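Local coordinates for protein glia-derived nexin (Homo sapiens, PDB 4DY0) that inhibits serine proteases such as thrombin, trypsin and urokinase, binds heparin and promotes neurite extension by inhibiting thrombin, at residues D259-I264 with P357-I362; T15-F20 with I253-I258; Q116-N121 with N135-N140; L43-L48 with N93-K98. All blocks are in the same frame, centred on the assembly; numbering follows the deposited sequence.

Contact 1: D259-I264 with P357-I362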
loop_
_atom_site.group_PDB
_atom_site.type_symbol
_atom_site.label_atom_id
_atom_site.label_comp_id
_atom_site.label_asym_id
_atom_site.label_seq_id
_atom_site.Cartn_x
_atom_site.Cartn_y
_atom_site.Cartn_z
ATOM N N ASP A 259 -6.157 -6.877 -14.250
ATOM C CA ASP A 259 -7.287 -7.535 -14.902
ATOM C C ASP A 259 -6.796 -8.339 -16.098
ATOM O O ASP A 259 -7.268 -9.438 -16.364
ATOM C CB ASP A 259 -8.331 -6.513 -15.356
ATOM C CG ASP A 259 -8.997 -5.802 -14.195
ATOM O OD1 ASP A 259 -8.825 -6.246 -13.039
ATOM O OD2 ASP A 259 -9.696 -4.795 -14.436
ATOM N N SER A 260 -5.832 -7.784 -16.816
ATOM C CA SER A 260 -5.267 -8.470 -17.963
ATOM C C SER A 260 -4.605 -9.777 -17.526
ATOM O O SER A 260 -4.790 -10.808 -18.166
ATOM C CB SER A 260 -4.269 -7.569 -18.688
ATOM O OG SER A 260 -3.724 -8.222 -19.818
ATOM N N TRP A 261 -3.846 -9.735 -16.432
ATOM C CA TRP A 261 -3.206 -10.945 -15.923
ATOM C C TRP A 261 -4.261 -12.002 -15.634
ATOM O O TRP A 261 -4.098 -13.167 -15.990
ATOM C CB TRP A 261 -2.386 -10.676 -14.653
ATOM C CG TRP A 261 -1.229 -9.735 -14.833
ATOM C CD1 TRP A 261 -0.715 -9.278 -16.013
ATOM C CD2 TRP A 261 -0.421 -9.161 -13.797
ATOM N NE1 TRP A 261 0.346 -8.440 -15.775
ATOM C CE2 TRP A 261 0.549 -8.353 -14.422
ATOM C CE3 TRP A 261 -0.430 -9.245 -12.400
ATOM C CZ2 TRP A 261 1.504 -7.636 -13.699
ATOM C CZ3 TRP A 261 0.516 -8.534 -11.685
ATOM C CH2 TRP A 261 1.469 -7.738 -12.335
ATOM N N MET A 262 -5.347 -11.583 -14.989
ATOM C CA MET A 262 -6.422 -12.496 -14.609
ATOM C C MET A 262 -6.922 -13.345 -15.778
ATOM O O MET A 262 -7.254 -14.515 -15.606
ATOM C CB MET A 262 -7.590 -11.720 -13.994
ATOM C CG MET A 262 -7.253 -10.999 -12.695
ATOM S SD MET A 262 -6.690 -12.118 -11.401
ATOM C CE MET A 262 -6.643 -11.021 -9.986
ATOM N N SER A 263 -6.978 -12.753 -16.966
ATOM C CA SER A 263 -7.482 -13.462 -18.139
ATOM C C SER A 263 -6.373 -14.162 -18.923
ATOM O O SER A 263 -6.608 -14.685 -20.014
ATOM C CB SER A 263 -8.265 -12.511 -19.050
ATOM O OG SER A 263 -7.497 -11.365 -19.366
ATOM N N ILE A 264 -5.167 -14.169 -18.365
ATOM C CA ILE A 264 -4.048 -14.872 -18.985
ATOM C C ILE A 264 -3.571 -16.032 -18.121
ATOM O O ILE A 264 -3.116 -17.055 -18.637
ATOM C CB ILE A 264 -2.856 -13.942 -19.232
ATOM C CG1 ILE A 264 -3.248 -12.798 -20.167
ATOM C CG2 ILE A 264 -1.682 -14.730 -19.799
ATOM C CD1 ILE A 264 -2.150 -11.760 -20.339
ATOM N N PRO A 357 15.282 -8.440 -8.782
ATOM C CA PRO A 357 14.285 -7.446 -8.363
ATOM C C PRO A 357 12.900 -7.734 -8.946
ATOM O O PRO A 357 12.780 -8.069 -10.130
ATOM C CB PRO A 357 14.848 -6.140 -8.917
ATOM C CG PRO A 357 16.345 -6.347 -8.864
ATOM C CD PRO A 357 16.564 -7.819 -9.165
ATOM N N PHE A 358 11.866 -7.608 -8.117
ATOM C CA PHE A 358 10.518 -8.003 -8.515
ATOM C C PHE A 358 9.430 -7.064 -8.010
ATOM O O PHE A 358 9.651 -6.252 -7.111
ATOM C CB PHE A 358 10.214 -9.437 -8.054
ATOM C CG PHE A 358 10.207 -9.617 -6.553
ATOM C CD1 PHE A 358 11.397 -9.767 -5.850
ATOM C CD2 PHE A 358 9.012 -9.659 -5.849
ATOM C CE1 PHE A 358 11.398 -9.944 -4.471
ATOM C CE2 PHE A 358 9.001 -9.836 -4.467
ATOM C CZ PHE A 358 10.198 -9.977 -3.779
ATOM N N LEU A 359 8.251 -7.194 -8.605
ATOM C CA LEU A 359 7.082 -6.434 -8.207
ATOM C C LEU A 359 6.088 -7.376 -7.546
ATOM O O LEU A 359 5.969 -8.532 -7.941
ATOM C CB LEU A 359 6.425 -5.808 -9.437
ATOM C CG LEU A 359 5.207 -4.924 -9.170
ATOM C CD1 LEU A 359 5.655 -3.501 -8.911
ATOM C CD2 LEU A 359 4.247 -4.972 -10.344
ATOM N N PHE A 360 5.367 -6.892 -6.543
ATOM C CA PHE A 360 4.317 -7.705 -5.961
ATOM C C PHE A 360 3.103 -6.884 -5.561
ATOM O O PHE A 360 3.228 -5.709 -5.199
ATOM C CB PHE A 360 4.838 -8.538 -4.784
ATOM C CG PHE A 360 4.974 -7.774 -3.502
ATOM C CD1 PHE A 360 6.197 -7.256 -3.114
ATOM C CD2 PHE A 360 3.880 -7.597 -2.663
ATOM C CE1 PHE A 360 6.324 -6.558 -1.917
ATOM C CE2 PHE A 360 4.000 -6.903 -1.471
ATOM C CZ PHE A 360 5.222 -6.384 -1.097
ATOM N N PHE A 361 1.933 -7.512 -5.661
ATOM C CA PHE A 361 0.679 -6.932 -5.203
ATOM C C PHE A 361 0.101 -7.816 -4.117
ATOM O O PHE A 361 0.308 -9.026 -4.121
ATOM C CB PHE A 361 -0.355 -6.901 -6.332
ATOM C CG PHE A 361 -0.057 -5.925 -7.422
ATOM C CD1 PHE A 361 0.467 -6.356 -8.628
ATOM C CD2 PHE A 361 -0.336 -4.577 -7.258
ATOM C CE1 PHE A 361 0.729 -5.458 -9.645
ATOM C CE2 PHE A 361 -0.078 -3.674 -8.269
ATOM C CZ PHE A 361 0.457 -4.114 -9.466
ATOM N N ILE A 362 -0.645 -7.209 -3.206
ATOM C CA ILE A 362 -1.536 -7.948 -2.331
ATOM C C ILE A 362 -2.941 -7.469 -2.665
ATOM O O ILE A 362 -3.251 -6.290 -2.516
ATOM C CB ILE A 362 -1.232 -7.700 -0.837
ATOM C CG1 ILE A 362 0.151 -8.231 -0.481
ATOM C CG2 ILE A 362 -2.280 -8.379 0.044
ATOM C CD1 ILE A 362 0.241 -9.734 -0.547
#
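W261, in the last turn of helix 255-262, stands across from F361 in the strand 358-364 with their CA atoms 12.1 Å apart, the nearest backbone approach, a gap bridged here by side chains. The indole does most of the bridging. Its CG lies anti to the carbonyl carbon (chi1 -63°), which sends the six-membered ring outward with CH2 and CZ3 leading. CH2 of W261 comes to 3.6 Å from CE1 of F361 and meets the phenyl at its edge, near the phenyl plane. The two ring planes are 63° apart, an oblique pairing. L359, two residues back on the strand, offers CD2 to the indole edge, 4.4 Å from W261 CH2. The pyrrole end of the indole is held by a hydrogen bond from NE1 to the hydroxyl of Y220, and F222 stacks on the ring. Replacing W261 by an alanine would probably leave a gap against F361 and L359 and deprive Y220 of its indole partner. The tryptophan also touches A237 of the neighbouring strand 232-239, while F361 reaches V370 and M373 of strand 369-376. This is the packing of a helix on sheet B of the serpin fold.

Contact 2: T15-F20 with I253-I258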
loop_
_atom_site.group_PDB
_atom_site.type_symbol
_atom_site.label_atom_id
_atom_site.label_comp_id
_atom_site.label_asym_id
_atom_site.label_seq_id
_atom_site.Cartn_x
_atom_site.Cartn_y
_atom_site.Cartn_z
ATOM N N THR A 15 -5.527 5.438 -8.360
ATOM C CA THR A 15 -4.908 6.637 -7.813
ATOM C C THR A 15 -3.690 6.219 -7.002
ATOM O O THR A 15 -2.599 6.762 -7.169
ATOM C CB THR A 15 -5.876 7.436 -6.916
ATOM O OG1 THR A 15 -6.900 8.020 -7.724
ATOM C CG2 THR A 15 -5.142 8.550 -6.188
ATOM N N GLY A 16 -3.880 5.235 -6.131
ATOM C CA GLY A 16 -2.796 4.749 -5.300
ATOM C C GLY A 16 -1.646 4.185 -6.110
ATOM O O GLY A 16 -0.482 4.402 -5.786
ATOM N N ILE A 17 -1.969 3.450 -7.165
ATOM C CA ILE A 17 -0.942 2.848 -8.005
ATOM C C ILE A 17 -0.138 3.926 -8.745
ATOM O O ILE A 17 1.088 3.827 -8.876
ATOM C CB ILE A 17 -1.551 1.836 -8.997
ATOM C CG1 ILE A 17 -2.111 0.630 -8.239
ATOM C CG2 ILE A 17 -0.514 1.379 -10.017
ATOM C CD1 ILE A 17 -2.850 -0.363 -9.122
ATOM N N GLN A 18 -0.828 4.959 -9.213
ATOM C CA GLN A 18 -0.171 6.068 -9.900
ATOM C C GLN A 18 0.882 6.707 -9.008
ATOM O O GLN A 18 1.955 7.091 -9.477
ATOM C CB GLN A 18 -1.193 7.118 -10.336
ATOM C CG GLN A 18 -1.959 6.735 -11.591
ATOM C CD GLN A 18 -3.045 7.731 -11.935
ATOM O OE1 GLN A 18 -4.166 7.348 -12.266
ATOM N NE2 GLN A 18 -2.722 9.018 -11.853
ATOM N N VAL A 19 0.570 6.817 -7.722
ATOM C CA VAL A 19 1.532 7.328 -6.760
ATOM C C VAL A 19 2.736 6.396 -6.695
ATOM O O VAL A 19 3.880 6.841 -6.790
ATOM C CB VAL A 19 0.905 7.502 -5.361
ATOM C CG1 VAL A 19 1.979 7.791 -4.327
ATOM C CG2 VAL A 19 -0.146 8.611 -5.392
ATOM N N PHE A 20 2.479 5.098 -6.554
ATOM C CA PHE A 20 3.564 4.119 -6.556
ATOM C C PHE A 20 4.463 4.300 -7.779
ATOM O O PHE A 20 5.695 4.282 -7.666
ATOM C CB PHE A 20 3.011 2.693 -6.519
ATOM C CG PHE A 20 4.066 1.627 -6.666
ATOM C CD1 PHE A 20 4.753 1.151 -5.557
ATOM C CD2 PHE A 20 4.371 1.099 -7.914
ATOM C CE1 PHE A 20 5.718 0.171 -5.688
ATOM C CE2 PHE A 20 5.343 0.119 -8.054
ATOM C CZ PHE A 20 6.015 -0.347 -6.942
ATOM N N ILE A 253 1.637 0.399 -15.284
ATOM C CA ILE A 253 0.857 -0.639 -14.619
ATOM C C ILE A 253 -0.335 -0.008 -13.916
ATOM O O ILE A 253 -0.207 1.024 -13.266
ATOM C CB ILE A 253 1.676 -1.444 -13.601
ATOM C CG1 ILE A 253 2.762 -2.251 -14.312
ATOM C CG2 ILE A 253 0.765 -2.382 -12.828
ATOM C CD1 ILE A 253 3.388 -3.325 -13.449
ATOM N N SER A 254 -1.499 -0.621 -14.069
ATOM C CA SER A 254 -2.701 -0.136 -13.416
ATOM C C SER A 254 -3.585 -1.329 -13.110
ATOM O O SER A 254 -3.178 -2.476 -13.317
ATOM C CB SER A 254 -3.444 0.842 -14.323
ATOM O OG SER A 254 -4.044 0.155 -15.407
ATOM N N THR A 255 -4.794 -1.067 -12.626
ATOM C CA THR A 255 -5.717 -2.156 -12.349
ATOM C C THR A 255 -6.008 -2.922 -13.629
ATOM O O THR A 255 -6.212 -4.132 -13.602
ATOM C CB THR A 255 -7.029 -1.675 -11.685
ATOM O OG1 THR A 255 -7.626 -0.640 -12.473
ATOM C CG2 THR A 255 -6.756 -1.141 -10.286
ATOM N N LYS A 256 -6.003 -2.220 -14.757
ATOM C CA LYS A 256 -6.267 -2.869 -16.036
ATOM C C LYS A 256 -5.255 -3.981 -16.282
ATOM O O LYS A 256 -5.610 -5.064 -16.749
ATOM C CB LYS A 256 -6.244 -1.856 -17.179
ATOM C CG LYS A 256 -7.396 -0.867 -17.145
ATOM N N THR A 257 -3.996 -3.704 -15.959
ATOM C CA THR A 257 -2.924 -4.678 -16.106
ATOM C C THR A 257 -3.239 -5.914 -15.277
ATOM O O THR A 257 -3.141 -7.042 -15.759
ATOM C CB THR A 257 -1.571 -4.095 -15.639
ATOM O OG1 THR A 257 -1.395 -2.780 -16.182
ATOM C CG2 THR A 257 -0.417 -4.985 -16.079
ATOM N N ILE A 258 -3.621 -5.695 -14.023
ATOM C CA ILE A 258 -3.987 -6.793 -13.140
ATOM C C ILE A 258 -5.167 -7.583 -13.709
ATOM O O ILE A 258 -5.179 -8.814 -13.655
ATOM C CB ILE A 258 -4.340 -6.288 -11.732
ATOM C CG1 ILE A 258 -3.157 -5.536 -11.128
ATOM C CG2 ILE A 258 -4.775 -7.447 -10.840
ATOM C CD1 ILE A 258 -3.415 -5.038 -9.726
#
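I17 points from helix 5-26 toward the start of helix 255-262, and its two branches divide the work. CG2 is anti to the backbone N and CG1 anti to the carbonyl carbon (chi1 -67°), a torsion that puts CG2 at the carbonyl of I253 and the CG1-CD1 arm at T255. The CG2 methyl of I17 settles 3.3 Å from the carbonyl oxygen of I253, a close contact of hydrocarbon with oxygen. The other arm runs out extended to CD1, which reaches the first residue of the helix: I17 CD1 is 4.1 Å from T255 N and equally far from T255 CG2. The isoleucine and threonine side chains approach each other at a slant, methyl to methyl. T255 offers CG2 to I17, while its OG1 is hydrogen-bonded to ND2 of N14, a residue of the same helix as I17.

The backbone met by I17 is itself held firmly. S254 occupies the N-cap of helix 255-262 and forms a capping box with T257: K256 N donates to S254 OG over 3.1 Å, and S254 N donates to T257 OG1 over 3.0 Å. Beyond the pair, I17 also packs on P36 and on M373 of strand 369-376.

No hydrogen bond joins the two segments. The side chain of N21, one turn further along the first helix, donates ND2 to I253 O, so the oxygen touched by the CG2 methyl has a polar partner. Van der Waals packing of one branched residue, flanked by asparagine hydrogen bonds from N14 and N21, therefore joins the amino-terminal helix to a capped helix start.

Contact 3: Q116-N121 with N135-N140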
loop_
_atom_site.group_PDB
_atom_site.type_symbol
_atom_site.label_atom_id
_atom_site.label_comp_id
_atom_site.label_asym_id
_atom_site.label_seq_id
_atom_site.Cartn_x
_atom_site.Cartn_y
_atom_site.Cartn_z
ATOM N N GLN A 116 -12.503 4.283 9.404
ATOM C CA GLN A 116 -11.930 3.806 10.661
ATOM C C GLN A 116 -10.714 4.657 10.996
ATOM O O GLN A 116 -9.657 4.146 11.362
ATOM C CB GLN A 116 -11.544 2.326 10.574
ATOM C CG GLN A 116 -12.639 1.421 10.038
ATOM C CD GLN A 116 -12.861 1.594 8.544
ATOM O OE1 GLN A 116 -13.978 1.438 8.049
ATOM N NE2 GLN A 116 -11.795 1.923 7.819
ATOM N N CYS A 117 -10.879 5.966 10.847
ATOM C CA CYS A 117 -9.807 6.915 11.079
ATOM C C CYS A 117 -10.045 7.669 12.376
ATOM O O CYS A 117 -11.133 8.195 12.615
ATOM C CB CYS A 117 -9.723 7.905 9.919
ATOM S SG CYS A 117 -8.455 9.182 10.110
ATOM N N GLU A 118 -9.021 7.717 13.216
ATOM C CA GLU A 118 -9.117 8.434 14.471
ATOM C C GLU A 118 -8.540 9.825 14.315
ATOM O O GLU A 118 -7.436 9.998 13.803
ATOM C CB GLU A 118 -8.376 7.683 15.574
ATOM C CG GLU A 118 -8.826 6.245 15.753
ATOM C CD GLU A 118 -8.706 5.782 17.188
ATOM O OE1 GLU A 118 -9.072 4.623 17.472
ATOM O OE2 GLU A 118 -8.256 6.586 18.032
ATOM N N VAL A 119 -9.295 10.828 14.737
ATOM C CA VAL A 119 -8.765 12.176 14.764
ATOM C C VAL A 119 -8.423 12.532 16.201
ATOM O O VAL A 119 -9.303 12.758 17.030
ATOM C CB VAL A 119 -9.725 13.202 14.112
ATOM C CG1 VAL A 119 -11.160 12.727 14.206
ATOM C CG2 VAL A 119 -9.544 14.584 14.729
ATOM N N ARG A 120 -7.120 12.579 16.459
ATOM C CA ARG A 120 -6.391 12.640 17.717
ATOM C C ARG A 120 -5.528 13.855 17.846
ATOM O O ARG A 120 -5.068 14.375 16.904
ATOM C CB ARG A 120 -5.451 11.447 17.851
ATOM C CG ARG A 120 -6.094 10.124 17.762
ATOM C CD ARG A 120 -5.120 9.038 17.852
ATOM N NE ARG A 120 -4.491 9.018 19.154
ATOM C CZ ARG A 120 -4.830 8.219 20.140
ATOM N NH1 ARG A 120 -5.781 7.348 19.978
ATOM N NH2 ARG A 120 -4.215 8.297 21.279
ATOM N N ASN A 121 -5.309 14.314 19.054
ATOM C CA ASN A 121 -4.573 15.545 19.278
ATOM C C ASN A 121 -3.159 15.283 19.677
ATOM O O ASN A 121 -2.850 14.239 20.134
ATOM C CB ASN A 121 -5.267 16.437 20.311
ATOM C CG ASN A 121 -4.618 16.384 21.651
ATOM O OD1 ASN A 121 -4.017 17.331 22.085
ATOM N ND2 ASN A 121 -4.698 15.260 22.286
ATOM N N ASN A 135 4.069 7.418 17.473
ATOM C CA ASN A 135 4.683 6.096 17.431
ATOM C C ASN A 135 4.029 5.112 18.397
ATOM O O ASN A 135 3.692 3.991 18.017
ATOM C CB ASN A 135 6.190 6.199 17.689
ATOM C CG ASN A 135 6.928 6.863 16.540
ATOM O OD1 ASN A 135 6.439 6.887 15.409
ATOM N ND2 ASN A 135 8.104 7.411 16.824
ATOM N N ALA A 136 3.838 5.536 19.640
ATOM C CA ALA A 136 3.153 4.710 20.627
ATOM C C ALA A 136 1.779 4.267 20.120
ATOM O O ALA A 136 1.354 3.134 20.351
ATOM C CB ALA A 136 3.017 5.460 21.950
ATOM N N TRP A 137 1.087 5.165 19.426
ATOM C CA TRP A 137 -0.245 4.856 18.919
ATOM C C TRP A 137 -0.196 3.871 17.745
ATOM O O TRP A 137 -0.996 2.934 17.676
ATOM C CB TRP A 137 -0.994 6.135 18.531
ATOM C CG TRP A 137 -2.311 5.863 17.870
ATOM C CD1 TRP A 137 -3.511 5.643 18.487
ATOM C CD2 TRP A 137 -2.559 5.765 16.462
ATOM N NE1 TRP A 137 -4.491 5.418 17.548
ATOM C CE2 TRP A 137 -3.933 5.489 16.299
ATOM C CE3 TRP A 137 -1.753 5.886 15.326
ATOM C CZ2 TRP A 137 -4.517 5.332 15.044
ATOM C CZ3 TRP A 137 -2.334 5.732 14.080
ATOM C CH2 TRP A 137 -3.704 5.457 13.949
ATOM N N VAL A 138 0.742 4.076 16.827
ATOM C CA VAL A 138 0.874 3.170 15.691
ATOM C C VAL A 138 1.212 1.764 16.176
ATOM O O VAL A 138 0.540 0.795 15.820
ATOM C CB VAL A 138 1.943 3.641 14.690
ATOM C CG1 VAL A 138 2.034 2.668 13.524
ATOM C CG2 VAL A 138 1.622 5.036 14.190
ATOM N N LYS A 139 2.255 1.664 16.995
ATOM C CA LYS A 139 2.657 0.388 17.580
ATOM C C LYS A 139 1.480 -0.300 18.260
ATOM O O LYS A 139 1.223 -1.483 18.033
ATOM C CB LYS A 139 3.790 0.591 18.590
ATOM N N ASN A 140 0.765 0.445 19.094
ATOM C CA ASN A 140 -0.377 -0.106 19.814
ATOM C C ASN A 140 -1.522 -0.472 18.875
ATOM O O ASN A 140 -2.254 -1.430 19.117
ATOM C CB ASN A 140 -0.863 0.880 20.880
ATOM C CG ASN A 140 -2.045 0.350 21.670
ATOM O OD1 ASN A 140 -2.109 -0.836 22.000
ATOM N ND2 ASN A 140 -2.987 1.231 21.982
#
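Helix F of the serpin fold, the helix 127-141 that lies across the front of sheet A, meets the sheet's strand 117-121 here through W137, with R120 and E118 facing it. The indole points at the strand, and R120 passes over one of its faces. The arginine chain leaves the backbone extended and then bends at chi3 (65°), which folds the guanidinium back along the pyrrole side of the indole. R120 CD sits 3.9 Å from the centroid of the W137 five-membered ring, close to the ring normal, a CH-pi contact. Further out, W137 CD1 lies beneath one face of the guanidinium, toward its rim, and is 3.2 Å from R120 NH1. The two flat groups are inclined at 39°, so they do not stack as parallel plates. R120 NH1 and W137 NE1 are near neighbours, but both are donors and make no bond.

NH1 is instead turned to the carboxylate of E118, whose OE2 stays 4.0 Å from W137 NE1, oblique to the ring and not hydrogen-bonded to it. This salt bridge probably limits the turning of the guanidinium, and with E141 close to E118 the arginine is likely to offset some negative charge. A leucine in place of R120 would probably leave E118 without its countercharge and W137 CD1 without the guanidinium over it.

The inner part of W137 packs on A92 and A94 and meets F96 edge-to-face. R120 NH1 donates to E118 OE2 over 3.2 Å, from the syn side but 32° out of the carboxylate plane, while OE2 itself lies nearly in the guanidinium plane.

Contact 4: L43-L48 with N93-K98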
loop_
_atom_site.group_PDB
_atom_site.type_symbol
_atom_site.label_atom_id
_atom_site.label_comp_id
_atom_site.label_asym_id
_atom_site.label_seq_id
_atom_site.Cartn_x
_atom_site.Cartn_y
_atom_site.Cartn_z
ATOM N N LEU A 43 -6.956 10.081 1.135
ATOM C CA LEU A 43 -7.496 11.211 0.391
ATOM C C LEU A 43 -8.961 11.447 0.770
ATOM O O LEU A 43 -9.408 12.588 0.865
ATOM C CB LEU A 43 -7.344 11.004 -1.120
ATOM C CG LEU A 43 -5.918 11.003 -1.703
ATOM C CD1 LEU A 43 -5.927 10.665 -3.194
ATOM C CD2 LEU A 43 -5.210 12.338 -1.469
ATOM N N GLY A 44 -9.703 10.367 0.990
ATOM C CA GLY A 44 -11.084 10.473 1.455
ATOM C C GLY A 44 -11.161 11.149 2.815
ATOM O O GLY A 44 -11.955 12.069 3.026
ATOM N N MET A 45 -10.324 10.692 3.738
ATOM C CA MET A 45 -10.218 11.301 5.052
ATOM C C MET A 45 -10.062 12.814 4.947
ATOM O O MET A 45 -10.796 13.565 5.586
ATOM C CB MET A 45 -9.039 10.694 5.817
ATOM C CG MET A 45 -9.313 9.284 6.327
ATOM S SD MET A 45 -7.835 8.265 6.540
ATOM C CE MET A 45 -6.751 9.408 7.382
ATOM N N LEU A 46 -9.109 13.255 4.133
ATOM C CA LEU A 46 -8.854 14.683 3.939
ATOM C C LEU A 46 -9.989 15.392 3.200
ATOM O O LEU A 46 -10.218 16.581 3.403
ATOM C CB LEU A 46 -7.539 14.895 3.184
ATOM C CG LEU A 46 -6.259 14.535 3.935
ATOM C CD1 LEU A 46 -5.052 14.747 3.052
ATOM C CD2 LEU A 46 -6.143 15.365 5.195
ATOM N N GLN A 47 -10.695 14.674 2.333
ATOM C CA GLN A 47 -11.776 15.299 1.584
ATOM C C GLN A 47 -12.911 15.703 2.529
ATOM O O GLN A 47 -13.595 16.699 2.304
ATOM C CB GLN A 47 -12.295 14.371 0.491
ATOM C CG GLN A 47 -12.744 15.115 -0.751
ATOM C CD GLN A 47 -13.681 14.301 -1.617
ATOM O OE1 GLN A 47 -14.864 14.162 -1.307
ATOM N NE2 GLN A 47 -13.159 13.767 -2.718
ATOM N N LEU A 48 -13.087 14.920 3.588
ATOM C CA LEU A 48 -14.093 15.183 4.608
ATOM C C LEU A 48 -13.946 16.561 5.246
ATOM O O LEU A 48 -14.926 17.134 5.723
ATOM C CB LEU A 48 -14.013 14.110 5.698
ATOM C CG LEU A 48 -15.048 12.979 5.746
ATOM C CD1 LEU A 48 -15.777 12.783 4.427
ATOM C CD2 LEU A 48 -14.384 11.684 6.210
ATOM N N ASN A 93 -5.402 4.165 10.875
ATOM C CA ASN A 93 -5.545 5.484 10.276
ATOM C C ASN A 93 -5.758 6.556 11.338
ATOM O O ASN A 93 -6.586 6.399 12.232
ATOM C CB ASN A 93 -6.692 5.490 9.264
ATOM C CG ASN A 93 -6.353 4.731 7.995
ATOM O OD1 ASN A 93 -5.204 4.719 7.556
ATOM N ND2 ASN A 93 -7.353 4.098 7.398
ATOM N N ALA A 94 -5.007 7.647 11.237
ATOM C CA ALA A 94 -5.116 8.719 12.215
ATOM C C ALA A 94 -4.837 10.094 11.623
ATOM O O ALA A 94 -3.936 10.263 10.792
ATOM C CB ALA A 94 -4.189 8.459 13.393
ATOM N N VAL A 95 -5.631 11.070 12.051
ATOM C CA VAL A 95 -5.362 12.467 11.758
ATOM C C VAL A 95 -4.898 13.130 13.045
ATOM O O VAL A 95 -5.691 13.330 13.973
ATOM C CB VAL A 95 -6.612 13.197 11.241
ATOM C CG1 VAL A 95 -6.303 14.669 11.013
ATOM C CG2 VAL A 95 -7.107 12.553 9.958
ATOM N N PHE A 96 -3.609 13.449 13.109
ATOM C CA PHE A 96 -3.040 14.084 14.291
ATOM C C PHE A 96 -3.083 15.592 14.157
ATOM O O PHE A 96 -2.490 16.161 13.240
ATOM C CB PHE A 96 -1.610 13.609 14.531
ATOM C CG PHE A 96 -1.520 12.179 14.953
ATOM C CD1 PHE A 96 -1.262 11.183 14.024
ATOM C CD2 PHE A 96 -1.710 11.823 16.277
ATOM C CE1 PHE A 96 -1.186 9.857 14.412
ATOM C CE2 PHE A 96 -1.634 10.500 16.669
ATOM C CZ PHE A 96 -1.369 9.514 15.731
ATOM N N VAL A 97 -3.731 16.178 15.130
ATOM C CA VAL A 97 -4.031 17.563 15.118
ATOM C C VAL A 97 -3.654 18.221 16.443
ATOM O O VAL A 97 -3.698 17.618 17.458
ATOM C CB VAL A 97 -5.468 17.687 14.767
ATOM C CG1 VAL A 97 -6.291 17.372 15.932
ATOM C CG2 VAL A 97 -5.734 18.996 14.225
ATOM N N LYS A 98 -3.244 19.461 16.424
ATOM C CA LYS A 98 -2.758 20.084 17.640
ATOM C C LYS A 98 -3.798 20.193 18.796
ATOM O O LYS A 98 -3.528 19.876 19.926
ATOM C CB LYS A 98 -2.186 21.446 17.294
ATOM C CG LYS A 98 -0.985 21.805 18.034
ATOM C CD LYS A 98 -0.716 23.237 17.911
ATOM C CE LYS A 98 0.725 23.551 18.093
#
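M45 reaches N93 and V95 through a chain that starts out from helix 36-47 with CG anti to the carbonyl carbon (chi1 -74°), stays extended through chi2, and then bends at chi3 (46°), turning its terminal methyl sharply off the line of the arm. That bend lets the sulfur and the methyl serve two neighbours on the same strand. The setting is the serpin core, where the helix lies behind sheet A and packs on strand 90-97. M45 and V95 face each other with CA atoms 8.4 Å apart, the closest backbone approach.

The methionine and valine side chains slide past one another in opposite directions, a purely apolar contact. N93, two residues earlier and pointing to the same side of the strand, lies obliquely across the methionine and meets its sulfur with aliphatic and amide carbons. Its polar end is occupied: OD1 accepts a hydrogen bond from ND2 of N166 on strand 162-170, and ND2 makes a weak one to the carbonyl of F115. An asparagine pair joining these two strands of sheet A is consistent with the shutter region of serpins.

L164, C117, N111 and F115 also pack on the methionine, and no hydrogen bond crosses between the two segments. The sulfur SD of M45 stands 4.1 Å from both CB and CG of N93, while the CE methyl of M45 is 4.1 Å from CG2 of V95.

Overall arrangement
The four contacts form two neighbouring pairs. Contacts 1 and 2 share helix 255-262, with centres 11 Å apart, and meet around sheet B: L359 CD2 lies 3.6 Å from I253 CD1, and F361 packs on I253 and I258. Contacts 3 and 4, also 11 Å apart between centres, join through adjacent strands of sheet A, where E118 O and V95 N are 2.7 Å apart, a probable backbone hydrogen bond. Contacts 1 and 3 lie on opposite sides of the chain's centre, about 32 Å apart between centres. Contacts 2 and 4 bridge the pairs where T15 CG2 meets L43 CD1 at 3.7 Å. All four lie away from the predicted reactive bond, R346-S347.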